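Local atomic coordinates of centrosomal protein of 104 kDa (Homo sapiens, PDB entry 5LPH), a protein that is required for ciliogenesis and for the integrity of the ciliary tip, and carries a tubulin-binding TOG domain, the part described here. Residues 45-50 against 71-76; 65-70 against 106-111; 99-104 against 139-144. One frame throughout, in Å; residues are numbered along the deposited sequence.

Contact 1 of 3, residues 45-50 against 71-76; sequences DVLGET and SKKLME
Lys73 reaches out from its helix as a nearly straight arm and brings its ammonium group up to the backbone of Leu47 at the end of helix 41-47. With CG anti to the backbone N (chi1 172°) and every later torsion also extended, the full length of the chain is spent in bridging two backbones whose nearest CA atoms, of Leu47 and Lys73, lie 9.6 Å apart. NZ stops 3.6 Å from Leu47 O and 4.1 Å from Val46 O, too far for a hydrogen bond to either, although two carbonyl oxygens at a helix end would probably favour a positive charge nearby. This long-range approach brings helix 41-47, among the first helices of the TOG domain, up to helix 60-76. Beside the lysine tip, the Leu47 side chain leaves the backbone obliquely, and its CD2 comes within 4.4 Å of NZ; the same leucine rests on Ala92 and Leu96 of helix 83-100, and Val46 touches Thr89 there. Gly48 turns the chain between helix 41-47 and helix 49-56 with a phi of 95°; a side chain at these backbone angles would collide with Leu47 O, which favours glycine.

Contact 2 of 3, residues 65-70 against 106-111; sequences DALLAL and TSVFQA
Leu67 and Leu68 face Val108 and Ala111 across two helix segments that run nearly parallel, 19° apart in direction, with their axes 9.5 Å from each other at closest approach. Leu67 is the first residue of 65-70 to touch the other helix, and its CB is directed toward it. Its CG lies beside the backbone N and anti to the carbonyl carbon (chi1 -66°), which carries CD1 over to Val108, 3.9 Å from Val108 CG1. The two side chains meet at about a right angle, methyl against methyl, and the same CD1 lies 3.8 Å from Val108 O, so that it touches backbone as well as side chain. Lower on the same leucine, Leu67 CB stands 4.3 Å from Ala111 CB; a residue this small lets the CA atoms of Leu67 and Ala111 approach to 6.4 Å. Leu68 follows. It leaves the backbone at a slant to the partner helix, yet its CD2 comes to 4.2 Å from Ala111 CB, and the alanine methyl is thus touched by both leucines. Beyond the pair, Leu67 also rests on Ala100 and Leu115, while Val108 also touches Trp60 and Arg63 of helix 60-76. This packing without hydrogen bonds, mostly between apolar side chains of near-parallel helices, is consistent with the side-by-side helix stacking in the HEAT-like array of a TOG domain.

Contact 3 of 3, residues 99-104 against 139-144; sequences RAIKDI and ERTIPV
Val144 CG1 is met by two neighbouring residues, Ile101 and Lys102. Ile101 CG2 lies 3.8 Å from it, while Lys102 crosses it at about a right angle, with CG at 3.7 Å from Val144 CG1 and CE at 3.8 Å from the same methyl. The bend of the lysine at chi3 (-80°) brings CE back to the methyl that CG already touches. The other branch of Ile101 turns toward Thr141, its CD1 3.9 Å from Thr141 CB, again near a right angle. An alanine at Ile101 would lose the CD1 and CG2 contacts and probably open a gap between the turn and helix 131-147. Thr141 keeps its hydroxyl for its own helix, where OG1 bonds to Cys137 O, so carbon is what it offers to Ile101. Further out, a type I turn from Ala100 to Asp103 sets Ile101 and Lys102 in place, with Asp103 N bonded to Ala100 O at 3.1 Å. Arg148 NH1 holds Ile101 O, and Asp103 OD1 forms a salt bridge with Arg63. The contact thus packs the turn between helix 83-100 and helix 106-126 against the start of HEAT repeat 1 at Thr141, consistent with the helix stack of TOG domains.

In the fold
From the N terminus, contact 1 closes a short loop from helix 41-47 to the C-terminal part of helix 60-76. Contact 2 starts within that loop and ends beyond it on helix 106-126, so the two cross; they share helix 60-76 and touch where Leu47 CD2 meets Leu70 CD1. Contact 3 opens at the end of helix 83-100, inside the span of contact 2, and crosses it in turn on the way to helix 131-147. Contacts 2 and 3 touch where Leu67 CD1 meets Ala100 CB and Phe109 CD1 meets Ile101 O. Contacts 1 and 3 are in series and do not touch, their centres about 19 Å apart. Overlapping spans thus tie the N-terminal helices stepwise to the first HEAT repeat.

Contact 1 of 3, residues 45-50 against 71-76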
# COMPACT_ATOMS: atom_id res chain seq x y z
N ASP A 45 13.03 12.60 -20.89
CA ASP A 45 14.39 13.16 -20.79
C ASP A 45 15.37 12.22 -20.11
O ASP A 45 16.51 12.09 -20.54
CB ASP A 45 14.37 14.51 -20.05
CG ASP A 45 13.81 15.63 -20.90
OD1 ASP A 45 14.15 15.71 -22.10
OD2 ASP A 45 13.03 16.45 -20.37
N VAL A 46 14.91 11.54 -19.06
CA VAL A 46 15.77 10.70 -18.23
C VAL A 46 15.96 9.30 -18.82
O VAL A 46 17.07 8.78 -18.86
CB VAL A 46 15.20 10.60 -16.80
CG1 VAL A 46 16.01 9.64 -15.93
CG2 VAL A 46 15.14 11.98 -16.16
N LEU A 47 14.86 8.68 -19.25
CA LEU A 47 14.87 7.29 -19.72
C LEU A 47 14.89 7.13 -21.24
O LEU A 47 15.17 6.03 -21.72
CB LEU A 47 13.64 6.55 -19.18
CG LEU A 47 13.46 6.60 -17.66
CD1 LEU A 47 12.14 5.94 -17.29
CD2 LEU A 47 14.63 5.92 -16.96
N GLY A 48 14.57 8.19 -21.97
CA GLY A 48 14.51 8.16 -23.43
C GLY A 48 13.10 7.89 -23.91
O GLY A 48 12.31 7.24 -23.21
N GLU A 49 12.78 8.37 -25.10
CA GLU A 49 11.44 8.24 -25.66
C GLU A 49 11.06 6.80 -25.98
O GLU A 49 9.90 6.43 -25.82
CB GLU A 49 11.29 9.10 -26.92
CG GLU A 49 9.85 9.21 -27.41
CD GLU A 49 9.69 10.20 -28.54
OE1 GLU A 49 8.62 10.83 -28.63
OE2 GLU A 49 10.63 10.35 -29.35
N THR A 50 12.01 6.00 -26.43
CA THR A 50 11.76 4.61 -26.83
C THR A 50 11.18 3.79 -25.68
O THR A 50 10.13 3.16 -25.82
CB THR A 50 13.04 3.92 -27.36
OG1 THR A 50 13.50 4.61 -28.53
CG2 THR A 50 12.80 2.44 -27.72
N SER A 71 14.75 -2.42 -15.27
CA SER A 71 15.33 -3.19 -14.17
C SER A 71 16.83 -3.47 -14.39
O SER A 71 17.64 -3.24 -13.50
CB SER A 71 14.55 -4.49 -13.97
OG SER A 71 15.00 -5.21 -12.83
N LYS A 72 17.18 -3.96 -15.58
CA LYS A 72 18.58 -4.18 -15.98
C LYS A 72 19.39 -2.89 -15.93
O LYS A 72 20.46 -2.85 -15.32
CB LYS A 72 18.69 -4.78 -17.39
CG LYS A 72 18.56 -6.29 -17.47
CD LYS A 72 18.53 -6.75 -18.92
CE LYS A 72 18.65 -8.26 -19.06
NZ LYS A 72 20.07 -8.72 -19.02
N LYS A 73 18.88 -1.86 -16.59
CA LYS A 73 19.52 -0.54 -16.68
C LYS A 73 19.85 0.08 -15.31
O LYS A 73 20.94 0.63 -15.14
CB LYS A 73 18.64 0.42 -17.49
CG LYS A 73 19.09 1.88 -17.50
CD LYS A 73 18.50 2.63 -18.68
CE LYS A 73 18.52 4.14 -18.48
NZ LYS A 73 17.91 4.84 -19.64
N LEU A 74 18.92 -0.01 -14.37
CA LEU A 74 19.13 0.55 -13.03
C LEU A 74 20.31 -0.10 -12.30
O LEU A 74 21.12 0.61 -11.71
CB LEU A 74 17.86 0.44 -12.16
CG LEU A 74 16.70 1.38 -12.48
CD1 LEU A 74 15.44 1.04 -11.69
CD2 LEU A 74 17.08 2.80 -12.20
N MSE A 75 20.40 -1.42 -12.36
CA MSE A 75 21.46 -2.16 -11.65
C MSE A 75 22.80 -2.19 -12.35
O MSE A 75 23.80 -2.56 -11.73
CB MSE A 75 21.00 -3.59 -11.35
CG MSE A 75 19.84 -3.62 -10.35
SE MSE A 75 20.18 -2.60 -8.68
CE MSE A 75 21.59 -3.76 -7.95
N GLU A 76 22.85 -1.80 -13.62
CA GLU A 76 24.13 -1.67 -14.34
C GLU A 76 24.80 -0.30 -14.13
O GLU A 76 25.95 -0.13 -14.55
CB GLU A 76 23.95 -1.93 -15.84
CG GLU A 76 23.66 -3.39 -16.17
CD GLU A 76 23.39 -3.63 -17.64
OE1 GLU A 76 23.62 -2.73 -18.47
OE2 GLU A 76 22.93 -4.75 -17.98

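Contact 2 of 3, residues 65-70 against 106-111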
# COMPACT_ATOMS: atom_id res chain seq x y z
N ASP A 65 8.45 -5.79 -21.26
CA ASP A 65 9.85 -5.67 -21.68
C ASP A 65 10.49 -4.34 -21.23
O ASP A 65 11.65 -4.32 -20.83
CB ASP A 65 9.97 -5.81 -23.20
CG ASP A 65 11.41 -5.84 -23.66
OD1 ASP A 65 12.11 -6.84 -23.35
OD2 ASP A 65 11.85 -4.88 -24.34
N ALA A 66 9.72 -3.25 -21.31
CA ALA A 66 10.18 -1.95 -20.84
C ALA A 66 10.58 -1.99 -19.36
O ALA A 66 11.64 -1.49 -18.99
CB ALA A 66 9.11 -0.90 -21.06
N LEU A 67 9.73 -2.61 -18.54
CA LEU A 67 9.99 -2.71 -17.10
C LEU A 67 11.18 -3.60 -16.78
O LEU A 67 11.98 -3.27 -15.91
CB LEU A 67 8.73 -3.17 -16.35
CG LEU A 67 7.60 -2.14 -16.40
CD1 LEU A 67 6.26 -2.77 -16.04
CD2 LEU A 67 7.89 -0.97 -15.49
N LEU A 68 11.30 -4.73 -17.48
CA LEU A 68 12.45 -5.62 -17.32
C LEU A 68 13.75 -4.99 -17.85
O LEU A 68 14.81 -5.18 -17.27
CB LEU A 68 12.21 -6.98 -17.99
CG LEU A 68 11.02 -7.82 -17.50
CD1 LEU A 68 10.90 -9.11 -18.31
CD2 LEU A 68 11.10 -8.13 -16.01
N ALA A 69 13.66 -4.23 -18.94
CA ALA A 69 14.82 -3.48 -19.47
C ALA A 69 15.28 -2.39 -18.50
O ALA A 69 16.47 -2.20 -18.28
CB ALA A 69 14.48 -2.86 -20.82
N LEU A 70 14.31 -1.69 -17.92
CA LEU A 70 14.58 -0.65 -16.93
C LEU A 70 15.23 -1.24 -15.68
O LEU A 70 16.15 -0.65 -15.11
CB LEU A 70 13.26 0.06 -16.57
CG LEU A 70 13.31 1.38 -15.80
CD1 LEU A 70 14.25 2.38 -16.45
CD2 LEU A 70 11.90 1.95 -15.73
N THR A 106 -1.64 -9.24 -16.02
CA THR A 106 -1.01 -9.69 -14.79
C THR A 106 0.52 -9.65 -14.85
O THR A 106 1.14 -9.19 -13.90
CB THR A 106 -1.52 -11.11 -14.41
OG1 THR A 106 -2.87 -11.00 -13.94
CG2 THR A 106 -0.68 -11.75 -13.31
N SER A 107 1.10 -10.14 -15.94
CA SER A 107 2.57 -10.17 -16.11
C SER A 107 3.23 -8.80 -16.01
O SER A 107 4.36 -8.70 -15.53
CB SER A 107 2.95 -10.78 -17.46
OG SER A 107 2.69 -12.16 -17.45
N VAL A 108 2.54 -7.77 -16.49
CA VAL A 108 3.05 -6.40 -16.43
C VAL A 108 2.97 -5.89 -14.99
O VAL A 108 3.92 -5.29 -14.50
CB VAL A 108 2.26 -5.45 -17.37
CG1 VAL A 108 2.78 -4.02 -17.26
CG2 VAL A 108 2.33 -5.94 -18.81
N PHE A 109 1.83 -6.14 -14.34
CA PHE A 109 1.62 -5.83 -12.91
C PHE A 109 2.71 -6.47 -12.04
O PHE A 109 3.31 -5.79 -11.21
CB PHE A 109 0.21 -6.29 -12.47
CG PHE A 109 -0.00 -6.34 -10.97
CD1 PHE A 109 -0.16 -5.16 -10.24
CD2 PHE A 109 -0.08 -7.55 -10.30
CE1 PHE A 109 -0.37 -5.21 -8.87
CE2 PHE A 109 -0.30 -7.60 -8.93
CZ PHE A 109 -0.44 -6.42 -8.21
N GLN A 110 2.99 -7.75 -12.28
CA GLN A 110 4.02 -8.48 -11.54
C GLN A 110 5.45 -7.97 -11.78
O GLN A 110 6.25 -7.90 -10.85
CB GLN A 110 3.95 -9.98 -11.85
CG GLN A 110 2.95 -10.73 -10.96
CD GLN A 110 2.42 -12.03 -11.56
OE1 GLN A 110 1.29 -12.44 -11.28
NE2 GLN A 110 3.24 -12.67 -12.39
N ALA A 111 5.76 -7.62 -13.03
CA ALA A 111 7.06 -7.04 -13.37
C ALA A 111 7.27 -5.68 -12.69
O ALA A 111 8.40 -5.36 -12.33
CB ALA A 111 7.21 -6.90 -14.89

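Contact 3 of 3, residues 99-104 against 139-144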
# COMPACT_ATOMS: atom_id res chain seq x y z
N ARG A 99 2.23 3.67 -12.85
CA ARG A 99 1.21 3.43 -13.87
C ARG A 99 1.06 1.93 -14.18
O ARG A 99 -0.06 1.43 -14.30
CB ARG A 99 1.44 4.33 -15.09
CG ARG A 99 2.64 4.04 -15.97
CD ARG A 99 2.59 4.88 -17.24
NE ARG A 99 1.76 4.28 -18.30
CZ ARG A 99 0.54 4.67 -18.68
NH1 ARG A 99 -0.10 5.69 -18.11
NH2 ARG A 99 -0.07 4.02 -19.68
N ALA A 100 2.18 1.20 -14.18
CA ALA A 100 2.18 -0.25 -14.40
C ALA A 100 1.52 -1.07 -13.27
O ALA A 100 1.08 -2.20 -13.52
CB ALA A 100 3.59 -0.75 -14.65
N ILE A 101 1.45 -0.53 -12.06
CA ILE A 101 0.68 -1.15 -10.98
C ILE A 101 -0.82 -1.22 -11.32
O ILE A 101 -1.51 -2.12 -10.85
CB ILE A 101 0.93 -0.45 -9.61
CG1 ILE A 101 2.34 -0.80 -9.11
CG2 ILE A 101 -0.07 -0.90 -8.56
CD1 ILE A 101 2.86 0.12 -8.03
N LYS A 102 -1.31 -0.29 -12.14
CA LYS A 102 -2.69 -0.33 -12.64
C LYS A 102 -2.88 -1.15 -13.95
O LYS A 102 -3.94 -1.04 -14.57
CB LYS A 102 -3.23 1.10 -12.84
CG LYS A 102 -3.59 1.83 -11.56
CD LYS A 102 -3.86 3.31 -11.79
CE LYS A 102 -2.57 4.11 -11.89
NZ LYS A 102 -2.78 5.59 -11.95
N ASP A 103 -1.91 -1.96 -14.35
CA ASP A 103 -1.99 -2.61 -15.67
C ASP A 103 -3.10 -3.67 -15.74
O ASP A 103 -3.38 -4.34 -14.75
CB ASP A 103 -0.65 -3.25 -16.09
CG ASP A 103 -0.51 -3.37 -17.60
OD1 ASP A 103 -0.08 -2.37 -18.22
OD2 ASP A 103 -0.84 -4.44 -18.17
N ILE A 104 -3.70 -3.79 -16.92
CA ILE A 104 -4.78 -4.76 -17.17
C ILE A 104 -4.29 -6.19 -17.44
O ILE A 104 -5.10 -7.10 -17.59
CB ILE A 104 -5.72 -4.28 -18.31
CG1 ILE A 104 -4.99 -4.17 -19.66
CG2 ILE A 104 -6.35 -2.94 -17.94
CD1 ILE A 104 -5.89 -3.82 -20.83
N GLU A 139 5.53 6.39 -1.02
CA GLU A 139 4.39 7.32 -1.11
C GLU A 139 3.71 7.35 -2.48
O GLU A 139 2.50 7.53 -2.57
CB GLU A 139 4.80 8.75 -0.71
CG GLU A 139 5.17 8.89 0.76
CD GLU A 139 5.92 10.19 1.08
OE1 GLU A 139 6.74 10.63 0.25
OE2 GLU A 139 5.71 10.76 2.19
N ARG A 140 4.50 7.19 -3.54
CA ARG A 140 3.96 7.19 -4.91
C ARG A 140 3.33 5.88 -5.35
O ARG A 140 2.54 5.89 -6.29
CB ARG A 140 5.06 7.58 -5.91
CG ARG A 140 5.64 8.98 -5.73
CD ARG A 140 4.60 10.07 -5.85
NE ARG A 140 4.00 10.15 -7.18
CZ ARG A 140 2.87 10.78 -7.48
NH1 ARG A 140 2.14 11.40 -6.55
NH2 ARG A 140 2.44 10.80 -8.74
N THR A 141 3.67 4.76 -4.70
CA THR A 141 3.22 3.43 -5.12
C THR A 141 2.20 2.76 -4.20
O THR A 141 1.29 2.10 -4.70
CB THR A 141 4.39 2.46 -5.31
OG1 THR A 141 5.10 2.30 -4.07
CG2 THR A 141 5.34 2.97 -6.38
N ILE A 142 2.34 2.91 -2.88
CA ILE A 142 1.47 2.18 -1.95
C ILE A 142 -0.03 2.51 -2.10
O ILE A 142 -0.84 1.58 -2.10
CB ILE A 142 1.93 2.25 -0.44
CG1 ILE A 142 1.07 1.38 0.48
CG2 ILE A 142 1.81 3.62 0.19
CD1 ILE A 142 1.04 -0.08 0.14
N PRO A 143 -0.40 3.80 -2.27
CA PRO A 143 -1.83 4.10 -2.45
C PRO A 143 -2.44 3.47 -3.71
O PRO A 143 -3.59 3.04 -3.69
CB PRO A 143 -1.86 5.63 -2.54
CG PRO A 143 -0.56 6.09 -1.97
CD PRO A 143 0.41 5.03 -2.37
N VAL A 144 -1.66 3.41 -4.78
CA VAL A 144 -2.11 2.81 -6.04
C VAL A 144 -2.19 1.29 -5.88
O VAL A 144 -3.09 0.65 -6.41
CB VAL A 144 -1.17 3.18 -7.20
CG1 VAL A 144 -1.68 2.58 -8.51
CG2 VAL A 144 -1.07 4.69 -7.34